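Local coordinates for hypothetical protein (PDB 2H6L) that is of unknown function but binds zinc through histidines and belongs to the plants-and-prokaryotes conserved (PPC) domain family, seen here as a three-chain assembly, at residues A37-I43 with E114-L120; A45-I51 with L105-F111; N78-K82 with A124-A128. One frame throughout, in Å; residues are numbered along the deposited sequence.

Interaction 1. Residues A37-I43 with E114-L120; sequences AAHISAI and EVFVLPL
His39 and Phe116 sit diagonally across a strand pair and carry its flat groups on the face they share with Ser41 and Leu118. Each ring stacks across a subunit boundary: Phe116 on His39 of the second subunit, His39 on Phe116 of the third. Within the pair, Phe116 brings CB to 3.8 Å from Ser41 O, while CG, anti to the backbone N (chi1 173°), carries the ring out on this face to its stack with the neighbouring subunit. The frame is a regular antiparallel ladder inside the PPC-domain sheet, strands 38-43 and 114-119 running at 166° to each other. Phe116 N bonds to Ser41 O at 2.7 Å, almost perfectly straight (177°), and Ser41 N returns the bond to Phe116 O; His39 and Leu118 form a second such pair, Ile43 and Glu114 a third. Glu114 extends its carboxylate to the zinc ligand His89 of the second subunit, and to Asn78 and Arg127 of that chain. On the opposite face, a small methyl suits Ala42, where the backbones draw close, and its CB touches Val115 CG2 at 3.9 Å. Separately, Ile40 CG2 leans obliquely on Val115 CG1 at 4.1 Å. Pro119, which has no N-H to donate, fits the non-hydrogen-bonded position opposite Ala38. One residue on, Leu120 N reaches Ala37 O at 2.7 Å, and Leu120 CG settles against Ala38 CA at 3.8 Å.

Interaction 2. Residues A45-I51 with L105-F111; sequences AVRSAVI and LFSAEVF
A classic beta bulge brings Phe106 and Ser107 together opposite Val50. Both of their N-H groups converge on Val50 O: Phe106 N at 2.9 Å, nearly in line with the C=O bond, and Ser107 N at 3.2 Å, in the carbonyl plane on a lone pair. Val50 N answers with a shorter bond to Ser107 O, 2.7 Å. The extra residue turns Phe106 toward the neighbouring strand, where CD2 at the ring edge meets Ile51 C at 3.7 Å; Tyr61 meets this ring edge-to-face and Lys63 makes a cation-pi contact with it, beside the zinc ligand His104. Further along, Ala49 and Ala108 form a non-hydrogen-bonded pair with CA atoms 4.0 Å apart, a spacing well served by small methyls. At the other end of the pair, where the chain turns corners at Arg47 and at Phe111, Arg47 N bonds to Glu109 O, Phe111 N bonds to Ala45 O, and Arg47 CG approaches the edge of the Phe111 ring. Arg47 bends at chi3 (65°) and Glu109 stretches out, so that Arg47 NH1 and Glu109 OE2 come to 2.8 Å as a salt bridge. Its hydrogen bond is weak, bent to 121°, with the guanidinium and carboxylate planes 78° apart. Attraction between opposite charges at this partly exposed corner therefore probably counts for more than directional bonding, whereas the main-chain bonds fix the register.

Interaction 3. Residues N78-K82 with A124-A128; sequences NVSMK and APERA
Asn78 opens the contact by directing OD1 at the edge of the Arg127 guanidinium, in its plane. The amide and guanidinium are nearly coplanar, 21° apart, yet the bond from Arg127 NH2 to Asn78 OD1 is long and weak at 3.2 Å. Asn78 suits this place because its amide serves two sides: ND2 donates to Glu114 of the third subunit. At Ser80, OG lies between the backbone N and the carbonyl carbon (chi1 47°), where it meets a water at 2.6 Å and accepts from Trp138 NE1. The same water accepts from Arg127 NH2 at 3.2 Å, bridging the two side chains, while Ser80 CB rests against Pro125 CG at 3.7 Å. Met81, a selenomethionine, makes a single two-sided bridge with its backbone: its N bonds to Pro125 O and its O accepts from Arg127 N, both at 2.8 Å. Its CG packs on Ala124 CB at 3.9 Å. Lys82 CB comes near Arg127 CB, and the lysine sends its amine away to the rings of Phe136 and Phe87. In this way the tail after the main sheet is tied to the end of strand 70-82, next to zinc ligand His89. A leucine in place of Arg127 would probably leave Glu114 of the third subunit without its salt-bridge mate and the water without the N-H it receives from the guanidinium. The chemistry exploits the many N-H groups of one guanidinium: NH2 serves Asn78 and the water, and NH1 serves Phe136 O and the neighbouring carboxylate, so a single flat cation links strand, tail and adjoining subunit.

Overall arrangement
From the N terminus, 37-43 is the first of the paired segments and waits for its partner until 114-120, so interaction 1 closes a long, almost all-beta loop. Directly after it, 45-51, on the next strand, pairs with 105-111, placing interaction 2 within that loop, with centres about 17 Å apart. Segment 78-82 also falls inside both loops, but its partner 124-128 lies beyond them, so interaction 3 crosses the other two. It touches interaction 1 directly, Ala38 O lying 2.8 Å from Val79 N, and stands on the far side of the chain's centre from interaction 2. Together they join neighbouring strands of the curled sheet, including its bulge and corners, and tie the C-terminal tail to it.

Interaction 1. Residues A37-I43 with E114-L120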
ATOM      1  N   ALA A  37     -18.046   0.066  -3.735  1.00 20.79           N
ATOM      2  CA  ALA A  37     -16.855  -0.722  -4.025  1.00 19.01           C
ATOM      3  C   ALA A  37     -15.695   0.243  -4.242  1.00 18.71           C
ATOM      4  O   ALA A  37     -15.836   1.230  -4.958  1.00 17.02           O
ATOM      5  CB  ALA A  37     -17.082  -1.569  -5.275  1.00 14.04           C
ATOM      6  N   ALA A  38     -14.555  -0.032  -3.618  1.00 19.75           N
ATOM      7  CA  ALA A  38     -13.396   0.845  -3.758  1.00 20.33           C
ATOM      8  C   ALA A  38     -12.122   0.272  -3.162  1.00 21.40           C
ATOM      9  O   ALA A  38     -12.149  -0.717  -2.429  1.00 22.11           O
ATOM     10  CB  ALA A  38     -13.689   2.194  -3.109  1.00 17.54           C
ATOM     11  N   HIS A  39     -11.003   0.902  -3.509  1.00 20.48           N
ATOM     12  CA  HIS A  39      -9.700   0.527  -2.984  1.00 21.20           C
ATOM     13  C   HIS A  39      -9.355   1.665  -2.032  1.00 21.00           C
ATOM     14  O   HIS A  39      -9.608   2.829  -2.345  1.00 19.89           O
ATOM     15  CB  HIS A  39      -8.653   0.461  -4.092  1.00 22.51           C
ATOM     16  CG  HIS A  39      -7.271   0.182  -3.592  1.00 22.77           C
ATOM     17  ND1 HIS A  39      -6.183   0.956  -3.937  1.00 22.42           N
ATOM     18  CD2 HIS A  39      -6.798  -0.794  -2.781  1.00 21.96           C
ATOM     19  CE1 HIS A  39      -5.100   0.467  -3.361  1.00 22.64           C
ATOM     20  NE2 HIS A  39      -5.446  -0.594  -2.653  1.00 24.22           N
ATOM     21  N   ILE A  40      -8.781   1.330  -0.882  1.00 21.75           N
ATOM     22  CA  ILE A  40      -8.441   2.325   0.126  1.00 20.63           C
ATOM     23  C   ILE A  40      -6.979   2.311   0.528  1.00 20.88           C
ATOM     24  O   ILE A  40      -6.369   1.251   0.657  1.00 17.82           O
ATOM     25  CB  ILE A  40      -9.246   2.095   1.414  1.00 22.88           C
ATOM     26  CG1 ILE A  40     -10.741   2.267   1.141  1.00 23.56           C
ATOM     27  CG2 ILE A  40      -8.761   3.038   2.504  1.00 22.48           C
ATOM     28  CD1 ILE A  40     -11.615   1.810   2.302  1.00 26.73           C
ATOM     29  N   SER A  41      -6.435   3.502   0.759  1.00 19.02           N
ATOM     30  CA  SER A  41      -5.056   3.644   1.190  1.00 17.88           C
ATOM     31  C   SER A  41      -4.948   4.894   2.069  1.00 17.52           C
ATOM     32  O   SER A  41      -5.652   5.872   1.842  1.00 18.67           O
ATOM     33  CB  SER A  41      -4.142   3.780  -0.018  1.00 14.51           C
ATOM     34  OG  SER A  41      -2.795   3.867   0.396  1.00 18.49           O
ATOM     35  N   ALA A  42      -4.081   4.862   3.075  1.00 17.51           N
ATOM     36  CA  ALA A  42      -3.918   6.023   3.946  1.00 18.36           C
ATOM     37  C   ALA A  42      -2.596   6.023   4.692  1.00 18.51           C
ATOM     38  O   ALA A  42      -1.947   4.987   4.834  1.00 18.66           O
ATOM     39  CB  ALA A  42      -5.077   6.090   4.952  1.00 15.68           C
ATOM     40  N   ILE A  43      -2.190   7.205   5.145  1.00 18.02           N
ATOM     41  CA  ILE A  43      -0.973   7.361   5.928  1.00 18.01           C
ATOM     42  C   ILE A  43      -1.263   8.461   6.937  1.00 16.90           C
ATOM     43  O   ILE A  43      -2.260   9.165   6.815  1.00 15.62           O
ATOM     44  CB  ILE A  43       0.260   7.773   5.082  1.00 18.30           C
ATOM     45  CG1 ILE A  43       0.009   9.105   4.374  1.00 18.58           C
ATOM     46  CG2 ILE A  43       0.604   6.679   4.082  1.00 18.10           C
ATOM     47  CD1 ILE A  43       1.278   9.690   3.728  1.00 21.43           C
ATOM     48  N   GLU A 114      -4.600  11.145   6.067  1.00 18.21           N
ATOM     49  CA  GLU A 114      -4.855  11.507   4.685  1.00 17.43           C
ATOM     50  C   GLU A 114      -5.185  10.191   3.993  1.00 17.70           C
ATOM     51  O   GLU A 114      -4.359   9.283   3.922  1.00 16.87           O
ATOM     52  CB  GLU A 114      -3.610  12.182   4.090  1.00 17.59           C
ATOM     53  CG  GLU A 114      -3.133  13.360   4.955  1.00 16.77           C
ATOM     54  CD  GLU A 114      -1.875  14.074   4.444  1.00 18.66           C
ATOM     55  OE1 GLU A 114      -1.050  13.456   3.741  1.00 16.39           O
ATOM     56  OE2 GLU A 114      -1.704  15.266   4.778  1.00 15.48           O
ATOM     57  N   VAL A 115      -6.410  10.100   3.494  1.00 16.99           N
ATOM     58  CA  VAL A 115      -6.892   8.886   2.862  1.00 17.83           C
ATOM     59  C   VAL A 115      -7.086   9.030   1.363  1.00 17.36           C
ATOM     60  O   VAL A 115      -7.552  10.064   0.885  1.00 19.33           O
ATOM     61  CB  VAL A 115      -8.257   8.460   3.478  1.00 16.83           C
ATOM     62  CG1 VAL A 115      -8.657   7.080   2.978  1.00 17.15           C
ATOM     63  CG2 VAL A 115      -8.175   8.489   4.995  1.00 18.77           C
ATOM     64  N   PHE A 116      -6.718   7.993   0.623  1.00 15.73           N
ATOM     65  CA  PHE A 116      -6.919   8.006  -0.815  1.00 16.59           C
ATOM     66  C   PHE A 116      -8.025   7.004  -1.065  1.00 16.23           C
ATOM     67  O   PHE A 116      -7.917   5.845  -0.674  1.00 15.17           O
ATOM     68  CB  PHE A 116      -5.667   7.564  -1.577  1.00 16.72           C
ATOM     69  CG  PHE A 116      -5.892   7.407  -3.060  1.00 19.16           C
ATOM     70  CD1 PHE A 116      -6.447   8.445  -3.806  1.00 20.23           C
ATOM     71  CD2 PHE A 116      -5.560   6.222  -3.711  1.00 20.21           C
ATOM     72  CE1 PHE A 116      -6.678   8.307  -5.173  1.00 21.59           C
ATOM     73  CE2 PHE A 116      -5.784   6.073  -5.074  1.00 21.69           C
ATOM     74  CZ  PHE A 116      -6.343   7.118  -5.810  1.00 20.28           C
ATOM     75  N   VAL A 117      -9.101   7.456  -1.688  1.00 16.50           N
ATOM     76  CA  VAL A 117     -10.212   6.565  -1.983  1.00 18.60           C
ATOM     77  C   VAL A 117     -10.383   6.461  -3.489  1.00 18.09           C
ATOM     78  O   VAL A 117     -10.545   7.470  -4.171  1.00 20.10           O
ATOM     79  CB  VAL A 117     -11.518   7.075  -1.361  1.00 17.87           C
ATOM     80  CG1 VAL A 117     -12.666   6.150  -1.733  1.00 19.38           C
ATOM     81  CG2 VAL A 117     -11.365   7.165   0.148  1.00 17.32           C
ATOM     82  N   LEU A 118     -10.332   5.237  -4.001  1.00 19.27           N
ATOM     83  CA  LEU A 118     -10.489   5.002  -5.432  1.00 18.49           C
ATOM     84  C   LEU A 118     -11.773   4.216  -5.637  1.00 19.60           C
ATOM     85  O   LEU A 118     -11.783   2.985  -5.526  1.00 18.35           O
ATOM     86  CB  LEU A 118      -9.299   4.202  -5.975  1.00 19.18           C
ATOM     87  CG  LEU A 118      -9.232   3.970  -7.487  1.00 18.66           C
ATOM     88  CD1 LEU A 118      -8.974   5.286  -8.208  1.00 19.98           C
ATOM     89  CD2 LEU A 118      -8.118   2.995  -7.797  1.00 22.29           C
ATOM     90  N   PRO A 119     -12.886   4.920  -5.909  1.00 20.70           N
ATOM     91  CA  PRO A 119     -14.161   4.228  -6.119  1.00 20.79           C
ATOM     92  C   PRO A 119     -14.099   3.321  -7.346  1.00 21.52           C
ATOM     93  O   PRO A 119     -13.423   3.631  -8.331  1.00 19.39           O
ATOM     94  CB  PRO A 119     -15.159   5.378  -6.281  1.00 20.72           C
ATOM     95  CG  PRO A 119     -14.315   6.482  -6.856  1.00 21.36           C
ATOM     96  CD  PRO A 119     -13.050   6.379  -6.044  1.00 18.60           C
ATOM     97  N   LEU A 120     -14.792   2.191  -7.267  1.00 19.42           N
ATOM     98  CA  LEU A 120     -14.820   1.237  -8.362  1.00 19.56           C
ATOM     99  C   LEU A 120     -16.259   1.103  -8.834  1.00 19.81           C
ATOM    100  O   LEU A 120     -17.143   0.688  -8.073  1.00 18.82           O
ATOM    101  CB  LEU A 120     -14.270  -0.112  -7.887  1.00 18.83           C
ATOM    102  CG  LEU A 120     -12.804  -0.050  -7.442  1.00 18.25           C
ATOM    103  CD1 LEU A 120     -12.421  -1.311  -6.678  1.00 19.86           C
ATOM    104  CD2 LEU A 120     -11.923   0.133  -8.660  1.00 16.69           C
TER

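Interaction 2. Residues A45-I51 with L105-F111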
ATOM      1  N   ALA A  45      -1.060   9.488  11.304  1.00 15.60           N
ATOM      2  CA  ALA A  45      -0.811   9.025  12.661  1.00 14.31           C
ATOM      3  C   ALA A  45      -2.117   8.938  13.436  1.00 13.36           C
ATOM      4  O   ALA A  45      -3.076   9.639  13.129  1.00 14.84           O
ATOM      5  CB  ALA A  45       0.158   9.972  13.369  1.00 12.05           C
ATOM      6  N   VAL A  46      -2.129   8.079  14.450  1.00 13.91           N
ATOM      7  CA  VAL A  46      -3.303   7.872  15.289  1.00 14.58           C
ATOM      8  C   VAL A  46      -2.932   8.028  16.758  1.00 14.82           C
ATOM      9  O   VAL A  46      -1.774   7.857  17.134  1.00 16.14           O
ATOM     10  CB  VAL A  46      -3.896   6.454  15.085  1.00 13.70           C
ATOM     11  CG1 VAL A  46      -4.282   6.249  13.625  1.00 15.68           C
ATOM     12  CG2 VAL A  46      -2.891   5.408  15.513  1.00 15.56           C
ATOM     13  N   ARG A  47      -3.925   8.339  17.584  1.00 16.66           N
ATOM     14  CA  ARG A  47      -3.719   8.510  19.021  1.00 16.82           C
ATOM     15  C   ARG A  47      -3.874   7.182  19.760  1.00 16.68           C
ATOM     16  O   ARG A  47      -3.398   7.020  20.884  1.00 15.52           O
ATOM     17  CB  ARG A  47      -4.719   9.532  19.566  1.00 17.66           C
ATOM     18  CG  ARG A  47      -4.743  10.848  18.778  1.00 16.91           C
ATOM     19  CD  ARG A  47      -5.602  11.880  19.504  1.00 18.60           C
ATOM     20  NE  ARG A  47      -5.026  12.246  20.796  1.00 18.06           N
ATOM     21  CZ  ARG A  47      -5.732  12.688  21.832  1.00 20.46           C
ATOM     22  NH1 ARG A  47      -7.050  12.818  21.731  1.00 18.77           N
ATOM     23  NH2 ARG A  47      -5.120  13.001  22.969  1.00 23.24           N
ATOM     24  N   SER A  48      -4.552   6.232  19.124  1.00 18.37           N
ATOM     25  CA  SER A  48      -4.752   4.913  19.716  1.00 18.39           C
ATOM     26  C   SER A  48      -5.411   4.026  18.679  1.00 18.13           C
ATOM     27  O   SER A  48      -5.798   4.493  17.614  1.00 17.37           O
ATOM     28  CB  SER A  48      -5.655   5.001  20.944  1.00 18.58           C
ATOM     29  OG  SER A  48      -6.961   5.411  20.568  1.00 20.95           O
ATOM     30  N   ALA A  49      -5.566   2.748  18.995  1.00 18.52           N
ATOM     31  CA  ALA A  49      -6.174   1.859  18.030  1.00 17.77           C
ATOM     32  C   ALA A  49      -6.496   0.494  18.589  1.00 18.36           C
ATOM     33  O   ALA A  49      -6.063   0.127  19.682  1.00 18.81           O
ATOM     34  CB  ALA A  49      -5.240   1.707  16.827  1.00 16.13           C
ATOM     35  N   VAL A  50      -7.281  -0.249  17.818  1.00 18.25           N
ATOM     36  CA  VAL A  50      -7.634  -1.612  18.161  1.00 18.11           C
ATOM     37  C   VAL A  50      -7.433  -2.422  16.889  1.00 17.33           C
ATOM     38  O   VAL A  50      -8.079  -2.176  15.875  1.00 18.89           O
ATOM     39  CB  VAL A  50      -9.100  -1.748  18.627  1.00 18.89           C
ATOM     40  CG1 VAL A  50      -9.419  -3.224  18.882  1.00 20.23           C
ATOM     41  CG2 VAL A  50      -9.322  -0.941  19.912  1.00 18.10           C
ATOM     42  N   ILE A  51      -6.507  -3.370  16.945  1.00 17.80           N
ATOM     43  CA  ILE A  51      -6.208  -4.220  15.804  1.00 19.78           C
ATOM     44  C   ILE A  51      -6.404  -5.664  16.240  1.00 21.58           C
ATOM     45  O   ILE A  51      -6.840  -5.928  17.361  1.00 23.03           O
ATOM     46  CB  ILE A  51      -4.747  -4.045  15.336  1.00 19.01           C
ATOM     47  CG1 ILE A  51      -3.789  -4.474  16.449  1.00 18.79           C
ATOM     48  CG2 ILE A  51      -4.492  -2.588  14.948  1.00 18.86           C
ATOM     49  CD1 ILE A  51      -2.339  -4.538  16.017  1.00 19.75           C
ATOM     50  N   LEU A 105      -7.705  -4.057  11.106  1.00 15.83           N
ATOM     51  CA  LEU A 105      -8.049  -2.839  11.829  1.00 17.87           C
ATOM     52  C   LEU A 105      -9.507  -2.823  12.271  1.00 18.63           C
ATOM     53  O   LEU A 105     -10.407  -3.036  11.462  1.00 20.05           O
ATOM     54  CB  LEU A 105      -7.771  -1.617  10.951  1.00 16.83           C
ATOM     55  CG  LEU A 105      -8.145  -0.258  11.537  1.00 17.27           C
ATOM     56  CD1 LEU A 105      -7.258   0.034  12.743  1.00 17.32           C
ATOM     57  CD2 LEU A 105      -7.975   0.818  10.468  1.00 18.75           C
ATOM     58  N   PHE A 106      -9.735  -2.559  13.554  1.00 18.99           N
ATOM     59  CA  PHE A 106     -11.093  -2.498  14.089  1.00 19.98           C
ATOM     60  C   PHE A 106     -11.478  -1.054  14.346  1.00 18.48           C
ATOM     61  O   PHE A 106     -12.573  -0.620  13.981  1.00 18.45           O
ATOM     62  CB  PHE A 106     -11.198  -3.306  15.384  1.00 20.50           C
ATOM     63  CG  PHE A 106     -11.153  -4.792  15.171  1.00 23.36           C
ATOM     64  CD1 PHE A 106     -12.242  -5.460  14.623  1.00 23.69           C
ATOM     65  CD2 PHE A 106     -10.021  -5.522  15.501  1.00 22.43           C
ATOM     66  CE1 PHE A 106     -12.204  -6.834  14.409  1.00 24.70           C
ATOM     67  CE2 PHE A 106      -9.973  -6.898  15.288  1.00 23.39           C
ATOM     68  CZ  PHE A 106     -11.063  -7.554  14.742  1.00 23.26           C
ATOM     69  N   SER A 107     -10.574  -0.313  14.979  1.00 17.72           N
ATOM     70  CA  SER A 107     -10.808   1.103  15.259  1.00 17.57           C
ATOM     71  C   SER A 107      -9.492   1.837  15.477  1.00 16.86           C
ATOM     72  O   SER A 107      -8.477   1.236  15.840  1.00 16.40           O
ATOM     73  CB  SER A 107     -11.673   1.279  16.507  1.00 16.68           C
ATOM     74  OG  SER A 107     -10.945   0.931  17.677  1.00 21.49           O
ATOM     75  N   ALA A 108      -9.529   3.145  15.255  1.00 17.20           N
ATOM     76  CA  ALA A 108      -8.367   3.992  15.443  1.00 15.29           C
ATOM     77  C   ALA A 108      -8.818   5.431  15.608  1.00 15.80           C
ATOM     78  O   ALA A 108      -9.633   5.936  14.837  1.00 15.49           O
ATOM     79  CB  ALA A 108      -7.422   3.878  14.256  1.00 16.47           C
ATOM     80  N   GLU A 109      -8.301   6.081  16.641  1.00 17.20           N
ATOM     81  CA  GLU A 109      -8.621   7.475  16.883  1.00 18.32           C
ATOM     82  C   GLU A 109      -7.630   8.236  16.023  1.00 17.66           C
ATOM     83  O   GLU A 109      -6.428   8.020  16.121  1.00 17.14           O
ATOM     84  CB  GLU A 109      -8.411   7.824  18.347  1.00 19.40           C
ATOM     85  CG  GLU A 109      -8.941   9.187  18.730  1.00 24.71           C
ATOM     86  CD  GLU A 109      -8.759   9.474  20.204  1.00 28.30           C
ATOM     87  OE1 GLU A 109      -9.064   8.576  21.021  1.00 30.43           O
ATOM     88  OE2 GLU A 109      -8.317  10.593  20.547  1.00 29.83           O
ATOM     89  N   VAL A 110      -8.139   9.118  15.175  1.00 17.29           N
ATOM     90  CA  VAL A 110      -7.282   9.890  14.290  1.00 18.48           C
ATOM     91  C   VAL A 110      -6.540  11.075  14.920  1.00 20.79           C
ATOM     92  O   VAL A 110      -7.103  11.821  15.733  1.00 18.59           O
ATOM     93  CB  VAL A 110      -8.092  10.447  13.111  1.00 17.78           C
ATOM     94  CG1 VAL A 110      -7.229  11.400  12.294  1.00 20.10           C
ATOM     95  CG2 VAL A 110      -8.601   9.313  12.251  1.00 17.92           C
ATOM     96  N   PHE A 111      -5.273  11.234  14.534  1.00 18.72           N
ATOM     97  CA  PHE A 111      -4.471  12.367  14.972  1.00 18.62           C
ATOM     98  C   PHE A 111      -4.436  13.239  13.721  1.00 18.90           C
ATOM     99  O   PHE A 111      -4.861  14.400  13.732  1.00 19.69           O
ATOM    100  CB  PHE A 111      -3.047  11.961  15.348  1.00 19.01           C
ATOM    101  CG  PHE A 111      -2.184  13.130  15.755  1.00 18.39           C
ATOM    102  CD1 PHE A 111      -2.397  13.779  16.971  1.00 17.50           C
ATOM    103  CD2 PHE A 111      -1.216  13.628  14.898  1.00 19.28           C
ATOM    104  CE1 PHE A 111      -1.662  14.905  17.323  1.00 16.65           C
ATOM    105  CE2 PHE A 111      -0.468  14.760  15.236  1.00 21.06           C
ATOM    106  CZ  PHE A 111      -0.694  15.402  16.452  1.00 19.63           C
TER

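Interaction 3. Residues N78-K82 with A124-A128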
ATOM      1  N   ASN A  78     -10.179  -2.330   1.217  1.00 17.97           N
ATOM      2  CA  ASN A  78     -11.197  -2.187   0.203  1.00 16.76           C
ATOM      3  C   ASN A  78     -12.577  -1.944   0.798  1.00 14.92           C
ATOM      4  O   ASN A  78     -12.805  -2.123   1.998  1.00 14.45           O
ATOM      5  CB  ASN A  78     -11.227  -3.450  -0.656  1.00 17.05           C
ATOM      6  CG  ASN A  78     -11.495  -4.690   0.161  1.00 19.34           C
ATOM      7  OD1 ASN A  78     -12.557  -4.822   0.777  1.00 21.06           O
ATOM      8  ND2 ASN A  78     -10.532  -5.607   0.184  1.00 17.13           N
ATOM      9  N   VAL A  79     -13.487  -1.530  -0.072  1.00 15.05           N
ATOM     10  CA  VAL A  79     -14.872  -1.270   0.293  1.00 17.01           C
ATOM     11  C   VAL A  79     -15.728  -2.248  -0.490  1.00 18.30           C
ATOM     12  O   VAL A  79     -15.471  -2.504  -1.669  1.00 18.95           O
ATOM     13  CB  VAL A  79     -15.308   0.152  -0.103  1.00 16.88           C
ATOM     14  CG1 VAL A  79     -16.802   0.315   0.135  1.00 18.25           C
ATOM     15  CG2 VAL A  79     -14.515   1.181   0.680  1.00 13.23           C
ATOM     16  N   SER A  80     -16.737  -2.800   0.171  1.00 20.43           N
ATOM     17  CA  SER A  80     -17.651  -3.738  -0.465  1.00 23.24           C
ATOM     18  C   SER A  80     -18.967  -3.694   0.299  1.00 25.05           C
ATOM     19  O   SER A  80     -19.102  -2.922   1.251  1.00 24.52           O
ATOM     20  CB  SER A  80     -17.062  -5.154  -0.469  1.00 20.85           C
ATOM     21  OG  SER A  80     -16.551  -5.505   0.800  1.00 24.16           O
HETATM   22  N   MSE A  81     -19.934  -4.507  -0.114  1.00 27.46           N
HETATM   23  CA  MSE A  81     -21.234  -4.514   0.546  1.00 29.65           C
HETATM   24  C   MSE A  81     -21.429  -5.620   1.571  1.00 30.43           C
HETATM   25  O   MSE A  81     -21.227  -6.798   1.286  1.00 27.89           O
HETATM   26  CB  MSE A  81     -22.354  -4.581  -0.498  1.00 33.33           C
HETATM   27  CG  MSE A  81     -22.511  -3.313  -1.337  1.00 40.01           C
HETATM   28 SE   MSE A  81     -23.160  -1.767  -0.331  1.00 51.23          SE
HETATM   29  CE  MSE A  81     -25.059  -2.114  -0.485  1.00 44.62           C
ATOM     30  N   LYS A  82     -21.821  -5.212   2.773  1.00 31.90           N
ATOM     31  CA  LYS A  82     -22.100  -6.128   3.873  1.00 35.47           C
ATOM     32  C   LYS A  82     -23.326  -5.567   4.591  1.00 36.98           C
ATOM     33  O   LYS A  82     -23.346  -4.397   4.983  1.00 35.82           O
ATOM     34  CB  LYS A  82     -20.916  -6.204   4.842  1.00 34.94           C
ATOM     35  CG  LYS A  82     -21.125  -7.199   5.980  1.00 38.45           C
ATOM     36  CD  LYS A  82     -19.887  -7.337   6.865  1.00 40.83           C
ATOM     37  CE  LYS A  82     -20.102  -8.361   7.977  1.00 41.45           C
ATOM     38  NZ  LYS A  82     -18.909  -8.505   8.860  1.00 40.86           N
ATOM     39  N   ALA A 124     -20.798  -4.312  -7.015  1.00 23.15           N
ATOM     40  CA  ALA A 124     -20.075  -4.393  -5.755  1.00 23.80           C
ATOM     41  C   ALA A 124     -20.128  -5.787  -5.141  1.00 23.32           C
ATOM     42  O   ALA A 124     -21.182  -6.419  -5.092  1.00 21.71           O
ATOM     43  CB  ALA A 124     -20.639  -3.374  -4.761  1.00 22.73           C
ATOM     44  N   PRO A 125     -18.977  -6.293  -4.679  1.00 24.99           N
ATOM     45  CA  PRO A 125     -18.991  -7.625  -4.072  1.00 25.09           C
ATOM     46  C   PRO A 125     -19.694  -7.569  -2.717  1.00 26.68           C
ATOM     47  O   PRO A 125     -19.576  -6.581  -1.981  1.00 24.54           O
ATOM     48  CB  PRO A 125     -17.511  -7.976  -3.963  1.00 24.33           C
ATOM     49  CG  PRO A 125     -16.846  -6.647  -3.834  1.00 26.60           C
ATOM     50  CD  PRO A 125     -17.602  -5.782  -4.811  1.00 24.42           C
ATOM     51  N   GLU A 126     -20.448  -8.621  -2.414  1.00 25.79           N
ATOM     52  CA  GLU A 126     -21.178  -8.707  -1.163  1.00 27.21           C
ATOM     53  C   GLU A 126     -20.515  -9.744  -0.270  1.00 26.23           C
ATOM     54  O   GLU A 126     -20.079 -10.796  -0.744  1.00 26.76           O
ATOM     55  CB  GLU A 126     -22.628  -9.114  -1.422  1.00 31.09           C
ATOM     56  CG  GLU A 126     -23.384  -8.207  -2.375  1.00 35.26           C
ATOM     57  CD  GLU A 126     -24.848  -8.583  -2.481  1.00 38.79           C
ATOM     58  OE1 GLU A 126     -25.539  -8.527  -1.441  1.00 41.78           O
ATOM     59  OE2 GLU A 126     -25.304  -8.938  -3.589  1.00 37.92           O
ATOM     60  N   ARG A 127     -20.440  -9.447   1.019  1.00 24.68           N
ATOM     61  CA  ARG A 127     -19.826 -10.360   1.967  1.00 26.32           C
ATOM     62  C   ARG A 127     -20.853 -11.299   2.595  1.00 27.91           C
ATOM     63  O   ARG A 127     -21.850 -10.860   3.169  1.00 29.63           O
ATOM     64  CB  ARG A 127     -19.091  -9.572   3.057  1.00 25.31           C
ATOM     65  CG  ARG A 127     -17.811  -8.897   2.565  1.00 22.92           C
ATOM     66  CD  ARG A 127     -17.090  -8.129   3.665  1.00 22.57           C
ATOM     67  NE  ARG A 127     -15.916  -7.434   3.141  1.00 20.65           N
ATOM     68  CZ  ARG A 127     -14.791  -8.038   2.772  1.00 20.17           C
ATOM     69  NH1 ARG A 127     -14.676  -9.355   2.879  1.00 15.53           N
ATOM     70  NH2 ARG A 127     -13.782  -7.326   2.284  1.00 15.64           N
ATOM     71  N   ALA A 128     -20.607 -12.598   2.462  1.00 28.46           N
ATOM     72  CA  ALA A 128     -21.490 -13.615   3.028  1.00 28.12           C
ATOM     73  C   ALA A 128     -20.625 -14.601   3.805  1.00 28.38           C
ATOM     74  O   ALA A 128     -19.454 -14.808   3.474  1.00 26.88           O
ATOM     75  CB  ALA A 128     -22.254 -14.338   1.916  1.00 27.15           C
TER
HETATM   76  O   HOH W   1     -14.825  -4.327   2.319  1.00 14.10           O